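PDB 3H2G: esterase from Xanthomonas oryzae pv. oryzae, which hydrolyses ester bonds as a rice cell wall-degrading esterase that contributes to virulence of the bacterium on rice. Local coordinates for residues L13-R18 against N43-E48; G65-P70 against G117-G122; H86-L91 against Q273-M278; F230-G235 against D282-I287. All blocks are in the same frame, centred on the assembly; numbering follows the deposited sequence.

How the contacts relate
Contacts 1 and 2 hold successive strands of one mixed sheet. Strand 43-54 belongs to contact 1 and strand 60-71 to contact 2. The two are neighbours, and Ala47 N meets Leu67 O at 2.8 Å. Contact 1 lies at the partly exposed sheet edge and mixes backbone bonds with polar side chains. Contact 2 is fully buried, with aliphatic groups flanking its backbone bonds. Contacts 3 and 4 are both partly buried. They lack direct hydrogen bonds across their segments and pack loops against helix starts; contact 3 adds a bridging water. They touch each other: Met278 CB lies 3.9 Å from Leu233 CD2. Contacts 2 and 4 lie on opposite sides of the chain's centre.

Contact 1. Residues L13-R18 against N43-E48; sequences LTSYTR and NVRVAE
Asn43 OD1 accepts from Arg18 N at 2.8 Å, with the donor in the amide plane and on a lone pair. Water 1 also donates weakly to this oxygen and accepts a weak bond from Arg18 NH1. The Asn43 side chain turns CG beside its own backbone N (chi1 -63°), anti to the carbonyl carbon. OD1 holds the backbone N of Arg18, the first residue of helix 18-26. Thr17 is the N-cap of that helix, and its OG1 accepts from Ala20 N.

The local axes of strands 13-16 and 43-48 run antiparallel, at 169°. Tyr16 and Val44 form a hydrogen-bonded pair, with N and O of each joined to the other. Further along, Val46 N reaches Thr14 O at 2.8 Å in a nearly straight bond, and Leu13 N reaches Val46 O. On the face shared by Tyr16, Val44 and Val46, ring atom Tyr16 CE1 comes to 3.4 Å from Val46 CG2. On the other face, Ser15 OG lies 3.4 Å from Arg45 CG.

Leu13 crosses the end of Glu48 at about a right angle, with Leu13 CD2 3.7 Å from Glu48 OE1. The buried carboxylate has polar partners too: OE2 forms a salt bridge with Lys98 and OE1 accepts from Asn11. Strand 7-16 is outermost here. The pairing forms the antiparallel edge of the mixed sheet, where this strand probably adds to the usual alpha/beta hydrolase strands.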
loop_
_atom_site.group_PDB
_atom_site.type_symbol
_atom_site.label_atom_id
_atom_site.label_comp_id
_atom_site.label_asym_id
_atom_site.label_seq_id
_atom_site.Cartn_x
_atom_site.Cartn_y
_atom_site.Cartn_z
ATOM N N LEU A 13 -9.446 -9.770 18.297
ATOM C CA LEU A 13 -10.828 -9.460 17.956
ATOM C C LEU A 13 -11.754 -10.643 17.732
ATOM O O LEU A 13 -12.822 -10.721 18.339
ATOM C CB LEU A 13 -10.864 -8.569 16.710
ATOM C CG LEU A 13 -10.226 -7.183 16.846
ATOM C CD1 LEU A 13 -10.343 -6.426 15.521
ATOM C CD2 LEU A 13 -10.928 -6.418 17.960
ATOM N N THR A 14 -11.355 -11.549 16.849
ATOM C CA THR A 14 -12.177 -12.710 16.527
ATOM C C THR A 14 -11.344 -13.739 15.773
ATOM O O THR A 14 -10.157 -13.527 15.521
ATOM C CB THR A 14 -13.381 -12.293 15.641
ATOM O OG1 THR A 14 -14.234 -13.421 15.410
ATOM C CG2 THR A 14 -12.891 -11.763 14.303
ATOM N N SER A 15 -11.967 -14.861 15.431
ATOM C CA SER A 15 -11.293 -15.919 14.688
ATOM C C SER A 15 -12.282 -16.511 13.699
ATOM O O SER A 15 -13.490 -16.512 13.943
ATOM C CB SER A 15 -10.793 -17.021 15.631
ATOM O OG SER A 15 -9.840 -16.514 16.548
ATOM N N TYR A 16 -11.767 -17.007 12.580
ATOM C CA TYR A 16 -12.605 -17.619 11.554
ATOM C C TYR A 16 -12.143 -19.049 11.343
ATOM O O TYR A 16 -10.946 -19.315 11.285
ATOM C CB TYR A 16 -12.496 -16.837 10.246
ATOM C CG TYR A 16 -12.750 -15.369 10.441
ATOM C CD1 TYR A 16 -11.722 -14.438 10.293
ATOM C CD2 TYR A 16 -14.005 -14.910 10.837
ATOM C CE1 TYR A 16 -11.937 -13.087 10.540
ATOM C CE2 TYR A 16 -14.231 -13.562 11.089
ATOM C CZ TYR A 16 -13.193 -12.657 10.940
ATOM O OH TYR A 16 -13.411 -11.326 11.210
ATOM N N THR A 17 -13.096 -19.968 11.229
ATOM C CA THR A 17 -12.769 -21.374 11.038
ATOM C C THR A 17 -12.319 -21.666 9.613
ATOM O O THR A 17 -12.634 -20.929 8.680
ATOM C CB THR A 17 -13.976 -22.280 11.335
ATOM O OG1 THR A 17 -14.981 -22.070 10.335
ATOM C CG2 THR A 17 -14.556 -21.969 12.708
ATOM N N ARG A 18 -11.579 -22.757 9.459
ATOM C CA ARG A 18 -11.100 -23.171 8.152
ATOM C C ARG A 18 -12.289 -23.396 7.218
ATOM O O ARG A 18 -12.261 -22.978 6.063
ATOM C CB ARG A 18 -10.293 -24.464 8.274
ATOM C CG ARG A 18 -9.661 -24.921 6.972
ATOM C CD ARG A 18 -8.951 -26.265 7.118
ATOM N NE ARG A 18 -9.858 -27.400 6.966
ATOM C CZ ARG A 18 -10.713 -27.818 7.895
ATOM N NH1 ARG A 18 -10.789 -27.201 9.065
ATOM N NH2 ARG A 18 -11.497 -28.859 7.648
ATOM N N ASN A 43 -7.307 -22.080 10.297
ATOM C CA ASN A 43 -8.317 -21.251 10.944
ATOM C C ASN A 43 -7.515 -19.946 10.998
ATOM O O ASN A 43 -6.284 -19.983 10.928
ATOM C CB ASN A 43 -8.611 -21.705 12.384
ATOM C CG ASN A 43 -9.185 -23.110 12.466
ATOM O OD1 ASN A 43 -10.092 -23.475 11.717
ATOM N ND2 ASN A 43 -8.670 -23.899 13.405
ATOM N N VAL A 44 -8.181 -18.804 11.119
ATOM C CA VAL A 44 -7.454 -17.538 11.167
ATOM C C VAL A 44 -7.885 -16.662 12.335
ATOM O O VAL A 44 -9.069 -16.383 12.505
ATOM C CB VAL A 44 -7.642 -16.732 9.859
ATOM C CG1 VAL A 44 -6.894 -15.407 9.950
ATOM C CG2 VAL A 44 -7.141 -17.542 8.673
ATOM N N ARG A 45 -6.913 -16.234 13.132
ATOM C CA ARG A 45 -7.190 -15.372 14.275
ATOM C C ARG A 45 -6.844 -13.940 13.893
ATOM O O ARG A 45 -5.799 -13.688 13.287
ATOM C CB ARG A 45 -6.350 -15.799 15.481
ATOM C CG ARG A 45 -6.731 -15.098 16.777
ATOM C CD ARG A 45 -5.847 -15.552 17.927
ATOM N NE ARG A 45 -6.382 -15.136 19.219
ATOM C CZ ARG A 45 -5.711 -15.211 20.363
ATOM N NH1 ARG A 45 -4.472 -15.684 20.378
ATOM N NH2 ARG A 45 -6.281 -14.813 21.495
ATOM N N VAL A 46 -7.727 -13.007 14.239
ATOM C CA VAL A 46 -7.512 -11.600 13.937
ATOM C C VAL A 46 -7.125 -10.832 15.194
ATOM O O VAL A 46 -7.838 -10.857 16.197
ATOM C CB VAL A 46 -8.780 -10.952 13.342
ATOM C CG1 VAL A 46 -8.505 -9.492 12.990
ATOM C CG2 VAL A 46 -9.226 -11.724 12.114
ATOM N N ALA A 47 -5.986 -10.153 15.131
ATOM C CA ALA A 47 -5.505 -9.366 16.256
ATOM C C ALA A 47 -5.169 -7.956 15.796
ATOM O O ALA A 47 -4.936 -7.713 14.611
ATOM C CB ALA A 47 -4.271 -10.024 16.872
ATOM N N GLU A 48 -5.171 -7.025 16.742
ATOM C CA GLU A 48 -4.845 -5.638 16.458
ATOM C C GLU A 48 -3.796 -5.234 17.480
ATOM O O GLU A 48 -3.642 -5.891 18.513
ATOM C CB GLU A 48 -6.086 -4.751 16.593
ATOM C CG GLU A 48 -6.687 -4.726 17.990
ATOM C CD GLU A 48 -8.006 -3.983 18.045
ATOM O OE1 GLU A 48 -8.580 -3.879 19.149
ATOM O OE2 GLU A 48 -8.472 -3.506 16.989
HETATM O O HOH W 1 -8.850 -25.986 11.177
#

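Contact 2. Residues G65-P70 against G117-G122; sequences GVLLIP and GYVVVG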
loop_
_atom_site.group_PDB
_atom_site.type_symbol
_atom_site.label_atom_id
_atom_site.label_comp_id
_atom_site.label_asym_id
_atom_site.label_seq_id
_atom_site.Cartn_x
_atom_site.Cartn_y
_atom_site.Cartn_z
ATOM N N GLY A 65 -1.846 -1.496 13.889
ATOM C CA GLY A 65 -1.656 -2.492 12.854
ATOM C C GLY A 65 -2.572 -3.680 13.011
ATOM O O GLY A 65 -3.274 -3.804 14.012
ATOM N N VAL A 66 -2.569 -4.549 12.005
ATOM C CA VAL A 66 -3.388 -5.749 12.023
ATOM C C VAL A 66 -2.452 -6.951 11.973
ATOM O O VAL A 66 -1.394 -6.902 11.347
ATOM C CB VAL A 66 -4.367 -5.789 10.811
ATOM C CG1 VAL A 66 -3.594 -5.707 9.497
ATOM C CG2 VAL A 66 -5.200 -7.058 10.856
ATOM N N LEU A 67 -2.836 -8.019 12.661
ATOM C CA LEU A 67 -2.039 -9.240 12.693
ATOM C C LEU A 67 -2.972 -10.424 12.500
ATOM O O LEU A 67 -3.908 -10.610 13.276
ATOM C CB LEU A 67 -1.309 -9.367 14.037
ATOM C CG LEU A 67 -0.655 -10.718 14.370
ATOM C CD1 LEU A 67 0.430 -11.037 13.352
ATOM C CD2 LEU A 67 -0.065 -10.662 15.778
ATOM N N LEU A 68 -2.722 -11.208 11.456
ATOM C CA LEU A 68 -3.531 -12.391 11.168
ATOM C C LEU A 68 -2.668 -13.608 11.474
ATOM O O LEU A 68 -1.574 -13.755 10.926
ATOM C CB LEU A 68 -3.967 -12.393 9.698
ATOM C CG LEU A 68 -4.737 -11.146 9.247
ATOM C CD1 LEU A 68 -5.115 -11.271 7.773
ATOM C CD2 LEU A 68 -5.986 -10.974 10.104
ATOM N N ILE A 69 -3.158 -14.470 12.358
ATOM C CA ILE A 69 -2.411 -15.658 12.762
ATOM C C ILE A 69 -3.108 -16.947 12.350
ATOM O O ILE A 69 -4.266 -17.176 12.707
ATOM C CB ILE A 69 -2.218 -15.685 14.297
ATOM C CG1 ILE A 69 -1.604 -14.364 14.767
ATOM C CG2 ILE A 69 -1.332 -16.860 14.694
ATOM C CD1 ILE A 69 -1.445 -14.265 16.278
ATOM N N PRO A 70 -2.410 -17.809 11.592
ATOM C CA PRO A 70 -2.991 -19.079 11.152
ATOM C C PRO A 70 -2.838 -20.135 12.243
ATOM O O PRO A 70 -1.993 -20.005 13.130
ATOM C CB PRO A 70 -2.168 -19.417 9.915
ATOM C CG PRO A 70 -0.805 -18.944 10.317
ATOM C CD PRO A 70 -1.092 -17.593 10.962
ATOM N N GLY A 117 -1.563 -20.465 5.830
ATOM C CA GLY A 117 -0.389 -20.560 6.683
ATOM C C GLY A 117 0.530 -19.357 6.749
ATOM O O GLY A 117 1.602 -19.432 7.345
ATOM N N TYR A 118 0.130 -18.251 6.134
ATOM C CA TYR A 118 0.948 -17.047 6.165
ATOM C C TYR A 118 0.557 -16.142 7.327
ATOM O O TYR A 118 -0.614 -15.816 7.496
ATOM C CB TYR A 118 0.799 -16.245 4.866
ATOM C CG TYR A 118 1.421 -16.882 3.647
ATOM C CD1 TYR A 118 0.750 -17.870 2.929
ATOM C CD2 TYR A 118 2.688 -16.493 3.210
ATOM C CE1 TYR A 118 1.323 -18.455 1.803
ATOM C CE2 TYR A 118 3.274 -17.074 2.087
ATOM C CZ TYR A 118 2.586 -18.053 1.390
ATOM O OH TYR A 118 3.158 -18.632 0.284
ATOM N N VAL A 119 1.531 -15.750 8.141
ATOM C CA VAL A 119 1.249 -14.821 9.226
ATOM C C VAL A 119 1.276 -13.478 8.504
ATOM O O VAL A 119 2.240 -13.168 7.801
ATOM C CB VAL A 119 2.340 -14.855 10.319
ATOM C CG1 VAL A 119 2.100 -13.744 11.338
ATOM C CG2 VAL A 119 2.324 -16.202 11.021
ATOM N N VAL A 120 0.215 -12.693 8.646
ATOM C CA VAL A 120 0.143 -11.412 7.958
ATOM C C VAL A 120 0.139 -10.234 8.918
ATOM O O VAL A 120 -0.658 -10.186 9.850
ATOM C CB VAL A 120 -1.123 -11.333 7.070
ATOM C CG1 VAL A 120 -1.127 -10.026 6.282
ATOM C CG2 VAL A 120 -1.173 -12.519 6.120
ATOM N N VAL A 121 1.043 -9.289 8.681
ATOM C CA VAL A 121 1.145 -8.098 9.513
ATOM C C VAL A 121 1.075 -6.857 8.639
ATOM O O VAL A 121 1.805 -6.743 7.656
ATOM C CB VAL A 121 2.477 -8.048 10.285
ATOM C CG1 VAL A 121 2.497 -6.816 11.188
ATOM C CG2 VAL A 121 2.660 -9.313 11.102
ATOM N N GLY A 122 0.200 -5.926 9.002
ATOM C CA GLY A 122 0.077 -4.704 8.231
ATOM C C GLY A 122 -0.055 -3.493 9.135
ATOM O O GLY A 122 -0.746 -3.543 10.149
#
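Leu68 and Val120 pair where the antiparallel strands of an alpha/beta hydrolase sheet meet its parallel part. Strand 60-71 runs antiparallel to strand 119-123, at 178° between the local axes. Leu68 N donates to Val120 O at 2.8 Å, and Val120 N returns a bond to Leu68 O at 3.1 Å. Val66 and Gly122 form a second hydrogen-bonded pair. Between them, Leu67 and Val121 make the non-hydrogen-bonded pair. There Leu67 CA approaches Val120 O and Val121 CA approaches Val66 O as CA-H...O contacts.

Leu68 and Val120 lie side by side and point the same way, with their CB atoms 4.0 Å apart. On the same face, Val66 CG1 stands between its own backbone N and carbonyl carbon (chi1 58°). It rests on the Gly122 backbone, with Val66 CG1 3.6 Å from Gly122 O. On the opposite face, Leu67 CD1 touches a methyl of each of two valines. Leu67 CD1 meets Val121 CG2 at 3.6 Å and Val119 CG1 at 3.8 Å.

Pro70 extends the contact past the paired residues. Pro70 CD meets Val119 CG2 at 3.7 Å, and Pro70 CG sits over Gly117 C at 3.8 Å. Gly117 has positive phi and is the C-prime residue of the Schellman motif that ends helix 108-114.

Leu68 packs on that helix through Leu109, Val110 and Ala114. Leu67 and Val121 face helix 141-162 at Val158 and Ala155. Strand 43-54 borders strand 60-71 on its other edge, and parallel strand 79-85 borders strand 119-123.

Contact 3. Residues H86-L91 against Q273-M278; sequences HPTEAL and QSLTDM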
loop_
_atom_site.group_PDB
_atom_site.type_symbol
_atom_site.label_atom_id
_atom_site.label_comp_id
_atom_site.label_asym_id
_atom_site.label_seq_id
_atom_site.Cartn_x
_atom_site.Cartn_y
_atom_site.Cartn_z
ATOM N N HIS A 86 -1.339 -1.680 2.848
ATOM C CA HIS A 86 -2.712 -1.448 2.400
ATOM C C HIS A 86 -2.800 -0.305 1.389
ATOM O O HIS A 86 -1.891 0.518 1.288
ATOM C CB HIS A 86 -3.638 -1.178 3.602
ATOM C CG HIS A 86 -3.488 0.183 4.211
ATOM N ND1 HIS A 86 -3.045 0.379 5.502
ATOM C CD2 HIS A 86 -3.795 1.412 3.731
ATOM C CE1 HIS A 86 -3.090 1.667 5.792
ATOM N NE2 HIS A 86 -3.542 2.316 4.735
ATOM N N PRO A 87 -3.902 -0.243 0.620
ATOM C CA PRO A 87 -4.108 0.804 -0.388
ATOM C C PRO A 87 -4.485 2.166 0.196
ATOM O O PRO A 87 -4.635 2.319 1.406
ATOM C CB PRO A 87 -5.214 0.219 -1.263
ATOM C CG PRO A 87 -6.043 -0.544 -0.268
ATOM C CD PRO A 87 -4.972 -1.256 0.549
ATOM N N THR A 88 -4.643 3.155 -0.678
ATOM C CA THR A 88 -4.981 4.511 -0.254
ATOM C C THR A 88 -6.161 4.549 0.706
ATOM O O THR A 88 -7.219 3.973 0.438
ATOM C CB THR A 88 -5.312 5.411 -1.465
ATOM O OG1 THR A 88 -4.256 5.316 -2.427
ATOM C CG2 THR A 88 -5.446 6.870 -1.024
ATOM N N GLU A 89 -5.970 5.234 1.829
ATOM C CA GLU A 89 -7.007 5.368 2.843
ATOM C C GLU A 89 -7.147 6.832 3.244
ATOM O O GLU A 89 -6.221 7.416 3.813
ATOM C CB GLU A 89 -6.655 4.534 4.079
ATOM C CG GLU A 89 -7.687 4.642 5.192
ATOM C CD GLU A 89 -9.044 4.125 4.762
ATOM O OE1 GLU A 89 -9.188 2.893 4.633
ATOM O OE2 GLU A 89 -9.960 4.947 4.540
ATOM N N ALA A 90 -8.304 7.417 2.945
ATOM C CA ALA A 90 -8.567 8.819 3.268
ATOM C C ALA A 90 -9.333 8.997 4.578
ATOM O O ALA A 90 -9.417 10.113 5.095
ATOM C CB ALA A 90 -9.332 9.483 2.127
ATOM N N LEU A 91 -9.905 7.917 5.106
ATOM C CA LEU A 91 -10.641 8.008 6.371
ATOM C C LEU A 91 -9.622 7.842 7.491
ATOM O O LEU A 91 -9.155 6.738 7.762
ATOM C CB LEU A 91 -11.713 6.914 6.473
ATOM C CG LEU A 91 -12.658 7.029 7.682
ATOM C CD1 LEU A 91 -13.589 8.221 7.492
ATOM C CD2 LEU A 91 -13.475 5.753 7.838
ATOM N N GLN A 273 -14.077 11.373 5.818
ATOM C CA GLN A 273 -14.669 10.644 4.701
ATOM C C GLN A 273 -13.739 9.634 4.042
ATOM O O GLN A 273 -12.528 9.828 3.982
ATOM C CB GLN A 273 -15.147 11.621 3.627
ATOM C CG GLN A 273 -16.389 12.416 3.983
ATOM C CD GLN A 273 -16.719 13.453 2.927
ATOM O OE1 GLN A 273 -16.149 14.543 2.912
ATOM N NE2 GLN A 273 -17.627 13.109 2.022
ATOM N N SER A 274 -14.322 8.553 3.538
ATOM C CA SER A 274 -13.555 7.536 2.830
ATOM C C SER A 274 -13.508 8.008 1.378
ATOM O O SER A 274 -14.325 8.833 0.974
ATOM C CB SER A 274 -14.268 6.189 2.895
ATOM O OG SER A 274 -15.500 6.246 2.192
ATOM N N LEU A 275 -12.562 7.493 0.599
ATOM C CA LEU A 275 -12.460 7.875 -0.806
ATOM C C LEU A 275 -13.717 7.442 -1.553
ATOM O O LEU A 275 -14.166 8.118 -2.481
ATOM C CB LEU A 275 -11.233 7.228 -1.449
ATOM C CG LEU A 275 -9.882 7.812 -1.042
ATOM C CD1 LEU A 275 -8.762 6.981 -1.646
ATOM C CD2 LEU A 275 -9.792 9.260 -1.507
ATOM N N THR A 276 -14.277 6.307 -1.140
ATOM C CA THR A 276 -15.491 5.777 -1.751
ATOM C C THR A 276 -16.620 6.790 -1.603
ATOM O O THR A 276 -17.325 7.100 -2.567
ATOM C CB THR A 276 -15.931 4.460 -1.075
ATOM O OG1 THR A 276 -14.977 3.431 -1.355
ATOM C CG2 THR A 276 -17.295 4.034 -1.585
ATOM N N ASP A 277 -16.784 7.295 -0.385
ATOM C CA ASP A 277 -17.817 8.277 -0.088
ATOM C C ASP A 277 -17.597 9.548 -0.905
ATOM O O ASP A 277 -18.532 10.082 -1.502
ATOM C CB ASP A 277 -17.813 8.593 1.413
ATOM C CG ASP A 277 -18.753 9.727 1.779
ATOM O OD1 ASP A 277 -19.734 9.954 1.042
ATOM O OD2 ASP A 277 -18.518 10.385 2.815
ATOM N N MET A 278 -16.358 10.024 -0.937
ATOM C CA MET A 278 -16.045 11.230 -1.689
ATOM C C MET A 278 -16.355 11.084 -3.172
ATOM O O MET A 278 -16.901 11.997 -3.792
ATOM C CB MET A 278 -14.570 11.599 -1.521
ATOM C CG MET A 278 -14.220 12.162 -0.161
ATOM S SD MET A 278 -12.506 12.714 -0.126
ATOM C CE MET A 278 -11.826 11.635 1.140
HETATM O O HOH W 2 -10.464 5.730 1.899
#
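Ala90 and Leu275 bury more surface here than any other residue, with Leu91 next. Ala90 CB lies 3.6 Å from Leu275 CG and 3.4 Å from Met278 CE, the latter a tight carbon pair. Leu275 turns CG anti to its carbonyl carbon (chi1 -73°). Leu275 CD1 reaches Thr88 CG2 at 3.4 Å, also tight, and the two side chains cross at about a right angle. Thr88 OG1 is hydrogen-bonded to Tyr138 OH.

The loop of residues 86-91 follows strand 79-85. In alpha/beta hydrolases the loop at this place often helps build the oxyanion hole. Pro87 touches Ser176, the probable nucleophile, which places the contact near the likely active site. The partner is the start of helix 275-280, where Ser274 is the N-cap and its OG accepts from Asp277 N.

Water 2 joins the two sides. It accepts from Ala90 N at 2.9 Å and from Leu275 N at 3.0 Å, and donates to Glu89 OE2 at 2.8 Å. The same OE2 accepts from Leu91 N with its anti lone pair. Leu91 CD1 lies against the backbone of Gln273, 3.6 Å from Gln273 N.

Contact 4. Residues F230-G235 against D282-I287; sequences FGILLG and DTLPSI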
loop_
_atom_site.group_PDB
_atom_site.type_symbol
_atom_site.label_atom_id
_atom_site.label_comp_id
_atom_site.label_asym_id
_atom_site.label_seq_id
_atom_site.Cartn_x
_atom_site.Cartn_y
_atom_site.Cartn_z
ATOM N N PHE A 230 -10.065 8.589 -10.830
ATOM C CA PHE A 230 -9.885 8.992 -9.440
ATOM C C PHE A 230 -8.733 9.980 -9.263
ATOM O O PHE A 230 -8.286 10.229 -8.145
ATOM C CB PHE A 230 -9.639 7.747 -8.579
ATOM C CG PHE A 230 -10.528 6.583 -8.930
ATOM C CD1 PHE A 230 -11.911 6.731 -8.975
ATOM C CD2 PHE A 230 -9.981 5.337 -9.227
ATOM C CE1 PHE A 230 -12.736 5.657 -9.313
ATOM C CE2 PHE A 230 -10.796 4.259 -9.564
ATOM C CZ PHE A 230 -12.175 4.420 -9.608
ATOM N N GLY A 231 -8.276 10.553 -10.374
ATOM C CA GLY A 231 -7.163 11.488 -10.348
ATOM C C GLY A 231 -7.282 12.715 -9.461
ATOM O O GLY A 231 -6.303 13.121 -8.828
ATOM N N ILE A 232 -8.461 13.325 -9.411
ATOM C CA ILE A 232 -8.630 14.510 -8.579
ATOM C C ILE A 232 -8.476 14.163 -7.100
ATOM O O ILE A 232 -7.846 14.902 -6.345
ATOM C CB ILE A 232 -9.997 15.177 -8.830
ATOM C CG1 ILE A 232 -10.015 15.758 -10.248
ATOM C CG2 ILE A 232 -10.252 16.276 -7.799
ATOM C CD1 ILE A 232 -11.270 16.516 -10.590
ATOM N N LEU A 233 -9.032 13.025 -6.697
ATOM C CA LEU A 233 -8.942 12.580 -5.309
ATOM C C LEU A 233 -7.519 12.153 -4.943
ATOM O O LEU A 233 -6.954 12.624 -3.957
ATOM C CB LEU A 233 -9.909 11.412 -5.071
ATOM C CG LEU A 233 -11.406 11.716 -5.196
ATOM C CD1 LEU A 233 -12.203 10.413 -5.149
ATOM C CD2 LEU A 233 -11.837 12.649 -4.070
ATOM N N LEU A 234 -6.940 11.259 -5.741
ATOM C CA LEU A 234 -5.587 10.771 -5.481
ATOM C C LEU A 234 -4.540 11.875 -5.638
ATOM O O LEU A 234 -3.587 11.959 -4.858
ATOM C CB LEU A 234 -5.268 9.599 -6.416
ATOM C CG LEU A 234 -6.201 8.392 -6.264
ATOM C CD1 LEU A 234 -5.879 7.339 -7.315
ATOM C CD2 LEU A 234 -6.059 7.815 -4.867
ATOM N N GLY A 235 -4.720 12.723 -6.644
ATOM C CA GLY A 235 -3.787 13.814 -6.858
ATOM C C GLY A 235 -3.834 14.797 -5.701
ATOM O O GLY A 235 -2.798 15.289 -5.251
ATOM N N ASP A 282 -19.624 13.105 -5.010
ATOM C CA ASP A 282 -19.015 14.272 -5.641
ATOM C C ASP A 282 -18.483 15.321 -4.667
ATOM O O ASP A 282 -18.744 16.511 -4.841
ATOM C CB ASP A 282 -20.026 14.952 -6.574
ATOM C CG ASP A 282 -20.724 13.977 -7.494
ATOM O OD1 ASP A 282 -20.037 13.150 -8.126
ATOM O OD2 ASP A 282 -21.968 14.045 -7.592
ATOM N N THR A 283 -17.741 14.900 -3.650
ATOM C CA THR A 283 -17.203 15.865 -2.698
ATOM C C THR A 283 -16.290 16.841 -3.434
ATOM O O THR A 283 -16.257 18.033 -3.127
ATOM C CB THR A 283 -16.425 15.169 -1.574
ATOM O OG1 THR A 283 -15.315 14.452 -2.129
ATOM C CG2 THR A 283 -17.330 14.199 -0.844
ATOM N N LEU A 284 -15.549 16.320 -4.406
ATOM C CA LEU A 284 -14.658 17.128 -5.229
ATOM C C LEU A 284 -15.123 16.952 -6.671
ATOM O O LEU A 284 -15.824 15.990 -6.989
ATOM C CB LEU A 284 -13.206 16.661 -5.087
ATOM C CG LEU A 284 -12.571 16.784 -3.698
ATOM C CD1 LEU A 284 -11.108 16.357 -3.769
ATOM C CD2 LEU A 284 -12.686 18.219 -3.202
ATOM N N PRO A 285 -14.752 17.879 -7.563
ATOM C CA PRO A 285 -15.191 17.730 -8.953
ATOM C C PRO A 285 -14.655 16.473 -9.634
ATOM O O PRO A 285 -13.661 15.891 -9.197
ATOM C CB PRO A 285 -14.694 19.017 -9.613
ATOM C CG PRO A 285 -13.496 19.386 -8.790
ATOM C CD PRO A 285 -13.951 19.103 -7.385
ATOM N N SER A 286 -15.334 16.048 -10.695
ATOM C CA SER A 286 -14.910 14.876 -11.442
ATOM C C SER A 286 -13.713 15.251 -12.321
ATOM O O SER A 286 -13.460 16.431 -12.574
ATOM C CB SER A 286 -16.072 14.340 -12.285
ATOM O OG SER A 286 -16.737 15.387 -12.967
ATOM N N ILE A 287 -12.980 14.241 -12.779
ATOM C CA ILE A 287 -11.781 14.440 -13.589
ATOM C C ILE A 287 -11.952 15.321 -14.831
ATOM O O ILE A 287 -11.013 15.999 -15.249
ATOM C CB ILE A 287 -11.191 13.074 -14.012
ATOM C CG1 ILE A 287 -9.756 13.253 -14.503
ATOM C CG2 ILE A 287 -12.071 12.432 -15.073
ATOM C CD1 ILE A 287 -8.797 13.717 -13.413
#
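Ile232 and Ile287 meet through different first torsions. Ile232 sets CG1 anti to its carbonyl carbon (chi1 -68°), whereas Ile287 sets CG1 anti to its backbone N (chi1 -164°). A bend at chi2 (65°) then turns Ile287 CD1 back toward the helix. Ile287 CD1 comes to 4.0 Å from Ile232 CG1 and equally close to Ile232 N. Ile287 CD1 also lies 4.1 Å from Gly231 CA, where the glycine lets it approach the helix backbone.

The other branch of Ile232 faces Leu284. Ile232 CG2 is 4.0 Å from Leu284 CB, and the two side chains cross obliquely. Leu284 CD1 goes on to meet Leu233 CD2 at 3.8 Å. Ile232 is thus held between Leu284 and Ile287 of the loop, and the backbone of Pro285 and Ser286 passes beside it.

The helix side is the first turn of helix 231-246, with Phe230 as its N-cap. The other segment is the loop between helices 275-280 and 290-293. Both belong to the helical region inserted between sheet strands 198-205 and 328-332. In alpha/beta hydrolases such insertions commonly form a cap or lid, and this one may do the same.

Tyr293 of helix 290-293 touches Ile232, Leu284 and Pro285. Trp261 of helix 261-264 packs on Leu284 and Pro285. At the loop's polar side, Ser286 OG is hydrogen-bonded to Asp288 OD2 and Lys289 NZ.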